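Local coordinates for histidine kinase (Paraburkholderia phymatum, PDB 6NB0), which probably acts as a phosphorelay sensor kinase, transferring phosphate from ATP to a protein histidine, at residues Val212-Thr217 against Gly268-Gly273. Numbering follows the deposited sequence.
Sequences VSWQAT and GEFADG
Ala216 CA and Phe270 CA, 6.2 Å apart, are the closest CA pair across the contact; no hydrogen bond joins the segments. Residues 212-217 run off the end of a strand into a loop, and beside that exit lies 268-273, an extended loop that turns at Gly273. The link is mostly van der Waals packing of Ala216 and Trp214 on the ring of Phe270. The methyl Ala216 CB, directed at the facing loop, lies 3.7 Å from Phe270 CD1, approaching the ring at a slant. The neighbouring ring atom, Phe270 CE1, stands 4.1 Å from Trp214 CZ2, on the benzo side of the indole. The two rings cross obliquely without stacking: Trp214 CZ2 sits at the edge of the phenyl ring, near its plane. Phe270 reaches this position with CG anti to its own carbonyl carbon (chi1 -67°), which carries the ring across to Ala216 and Trp214. Trp214 NE1 donates a hydrogen bond to Ala190 O, which helps fix the rotation of the indole. Gln215 and the poorly ordered Gly273 meet at the margin of this small, surface-lying contact.

The contact joins the end of strand 207-214 to the loop of the beta hairpin formed by strands 264-267 and 276-283, in the mixed sheet of what is probably the ATP-binding domain, as in other histidine kinases. Strand 276-283 runs between the other two, Trp214 pairing with Ser276 through the backbone, while Ser276 OG accepts a hydrogen bond from Ala271 N. Phe270 also touches Pro218, and Trp214 packs on Ala187 of helix 173-189 and Val197 of strand 196-204.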
ATOM      1  N   VAL A 212       8.379  18.965 -11.690  1.00 28.04           N
ATOM      2  CA  VAL A 212       7.615  19.814 -10.782  1.00 27.16           C
ATOM      3  C   VAL A 212       8.612  20.764 -10.131  1.00 29.71           C
ATOM      4  O   VAL A 212       9.650  20.323  -9.624  1.00 26.63           O
ATOM      5  CB  VAL A 212       6.839  18.986  -9.744  1.00 26.84           C
ATOM      6  CG1 VAL A 212       6.257  19.884  -8.679  1.00 27.40           C
ATOM      7  CG2 VAL A 212       5.711  18.183 -10.414  1.00 27.31           C
ATOM      8  N   SER A 213       8.345  22.071 -10.211  1.00 27.10           N
ATOM      9  CA  SER A 213       9.235  23.064  -9.633  0.53 29.09           C
ATOM     10  C   SER A 213       8.437  24.013  -8.754  1.00 31.35           C
ATOM     11  O   SER A 213       7.303  24.379  -9.079  1.00 28.67           O
ATOM     12  CB  SER A 213      10.004  23.849 -10.709  0.53 34.68           C
ATOM     13  OG  SER A 213       9.135  24.550 -11.576  0.53 34.36           O
ATOM     14  N   TRP A 214       9.034  24.395  -7.625  1.00 30.06           N
ATOM     15  CA  TRP A 214       8.308  25.215  -6.659  1.00 28.24           C
ATOM     16  C   TRP A 214       9.269  25.770  -5.627  1.00 33.26           C
ATOM     17  O   TRP A 214      10.347  25.211  -5.398  1.00 30.23           O
ATOM     18  CB  TRP A 214       7.200  24.398  -5.964  1.00 30.66           C
ATOM     19  CG  TRP A 214       7.634  23.512  -4.827  1.00 28.93           C
ATOM     20  CD1 TRP A 214       7.341  23.688  -3.499  1.00 29.36           C
ATOM     21  CD2 TRP A 214       8.382  22.276  -4.910  1.00 27.14           C
ATOM     22  NE1 TRP A 214       7.872  22.650  -2.750  1.00 29.20           N
ATOM     23  CE2 TRP A 214       8.521  21.779  -3.589  1.00 30.03           C
ATOM     24  CE3 TRP A 214       8.957  21.552  -5.964  1.00 27.96           C
ATOM     25  CZ2 TRP A 214       9.196  20.581  -3.299  1.00 27.23           C
ATOM     26  CZ3 TRP A 214       9.629  20.364  -5.675  1.00 30.65           C
ATOM     27  CH2 TRP A 214       9.745  19.893  -4.359  1.00 33.20           C
ATOM     28  N   GLN A 215       8.877  26.896  -5.025  1.00 30.63           N
ATOM     29  CA  GLN A 215       9.608  27.437  -3.886  1.00 30.68           C
ATOM     30  C   GLN A 215       9.178  26.683  -2.631  1.00 32.40           C
ATOM     31  O   GLN A 215       8.029  26.790  -2.195  1.00 34.29           O
ATOM     32  CB  GLN A 215       9.355  28.940  -3.750  1.00 35.52           C
ATOM     33  CG  GLN A 215      10.481  29.646  -3.036  1.00 60.03           C
ATOM     34  CD  GLN A 215      11.731  29.764  -3.895  1.00 74.26           C
ATOM     35  OE1 GLN A 215      12.844  29.845  -3.377  1.00 86.74           O
ATOM     36  NE2 GLN A 215      11.550  29.783  -5.216  1.00 71.32           N
ATOM     37  N   ALA A 216      10.099  25.915  -2.047  1.00 32.60           N
ATOM     38  CA  ALA A 216       9.741  24.951  -1.010  1.00 32.46           C
ATOM     39  C   ALA A 216       9.694  25.597   0.366  1.00 34.51           C
ATOM     40  O   ALA A 216      10.497  26.478   0.682  1.00 34.62           O
ATOM     41  CB  ALA A 216      10.745  23.793  -0.987  1.00 34.74           C
ATOM     42  N   THR A 217       8.744  25.136   1.190  1.00 33.94           N
ATOM     43  CA  THR A 217       8.715  25.396   2.632  1.00 35.52           C
ATOM     44  C   THR A 217       8.659  24.022   3.280  1.00 37.74           C
ATOM     45  O   THR A 217       7.571  23.500   3.578  1.00 30.50           O
ATOM     46  CB  THR A 217       7.517  26.256   3.040  1.00 36.82           C
ATOM     47  OG1 THR A 217       7.530  27.477   2.290  1.00 33.41           O
ATOM     48  CG2 THR A 217       7.558  26.583   4.545  1.00 34.26           C
ATOM     49  N   GLY A 268      15.620  16.898  -6.207  1.00 32.39           N
ATOM     50  CA  GLY A 268      16.573  17.934  -5.851  1.00 35.10           C
ATOM     51  C   GLY A 268      16.508  18.245  -4.364  1.00 39.48           C
ATOM     52  O   GLY A 268      15.610  17.809  -3.634  1.00 37.60           O
ATOM     53  N   GLU A 269      17.467  19.034  -3.909  1.00 43.58           N
ATOM     54  CA  GLU A 269      17.436  19.454  -2.518  1.00 55.01           C
ATOM     55  C   GLU A 269      16.361  20.522  -2.322  1.00 51.12           C
ATOM     56  O   GLU A 269      15.799  21.064  -3.283  1.00 49.58           O
ATOM     57  CB  GLU A 269      18.807  19.957  -2.071  1.00 69.41           C
ATOM     58  CG  GLU A 269      19.215  21.288  -2.667  1.00 81.41           C
ATOM     59  CD  GLU A 269      20.418  21.910  -1.969  1.00 92.57           C
ATOM     60  OE1 GLU A 269      20.669  21.592  -0.784  1.00 97.63           O
ATOM     61  OE2 GLU A 269      21.116  22.723  -2.611  1.00 96.25           O
ATOM     62  N   PHE A 270      16.021  20.772  -1.061  1.00 51.45           N
ATOM     63  CA  PHE A 270      15.172  21.911  -0.720  1.00 65.12           C
ATOM     64  C   PHE A 270      16.053  23.153  -0.782  1.00 72.94           C
ATOM     65  O   PHE A 270      16.914  23.354   0.079  1.00 76.56           O
ATOM     66  CB  PHE A 270      14.529  21.740   0.658  1.00 62.51           C
ATOM     67  CG  PHE A 270      13.516  20.607   0.736  1.00 66.69           C
ATOM     68  CD1 PHE A 270      12.367  20.616  -0.044  1.00 56.18           C
ATOM     69  CD2 PHE A 270      13.701  19.544   1.614  1.00 72.48           C
ATOM     70  CE1 PHE A 270      11.428  19.596   0.053  1.00 43.39           C
ATOM     71  CE2 PHE A 270      12.763  18.506   1.695  1.00 58.65           C
ATOM     72  CZ  PHE A 270      11.630  18.547   0.930  1.00 47.29           C
ATOM     73  N   ALA A 271      15.863  23.967  -1.816  1.00 77.84           N
ATOM     74  CA  ALA A 271      16.755  25.079  -2.117  1.00 83.83           C
ATOM     75  C   ALA A 271      16.245  26.371  -1.484  1.00 80.24           C
ATOM     76  O   ALA A 271      15.072  26.733  -1.641  1.00 79.91           O
ATOM     77  CB  ALA A 271      16.903  25.251  -3.630  1.00 79.76           C
ATOM     78  N   ASP A 272      17.130  27.063  -0.773  1.00 76.00           N
ATOM     79  CA  ASP A 272      16.801  28.360  -0.195  1.00 79.62           C
ATOM     80  C   ASP A 272      16.965  29.440  -1.258  1.00 87.44           C
ATOM     81  O   ASP A 272      17.951  29.442  -2.004  1.00 79.42           O
ATOM     82  CB  ASP A 272      17.691  28.658   1.012  1.00 81.38           C
ATOM     83  N   GLY A 273      15.984  30.339  -1.344  1.00 98.55           N
ATOM     84  CA  GLY A 273      15.998  31.395  -2.338  1.00105.62           C
ATOM     85  C   GLY A 273      15.909  30.937  -3.776  1.00102.15           C
ATOM     86  O   GLY A 273      16.039  31.764  -4.683  1.00111.35           O
TER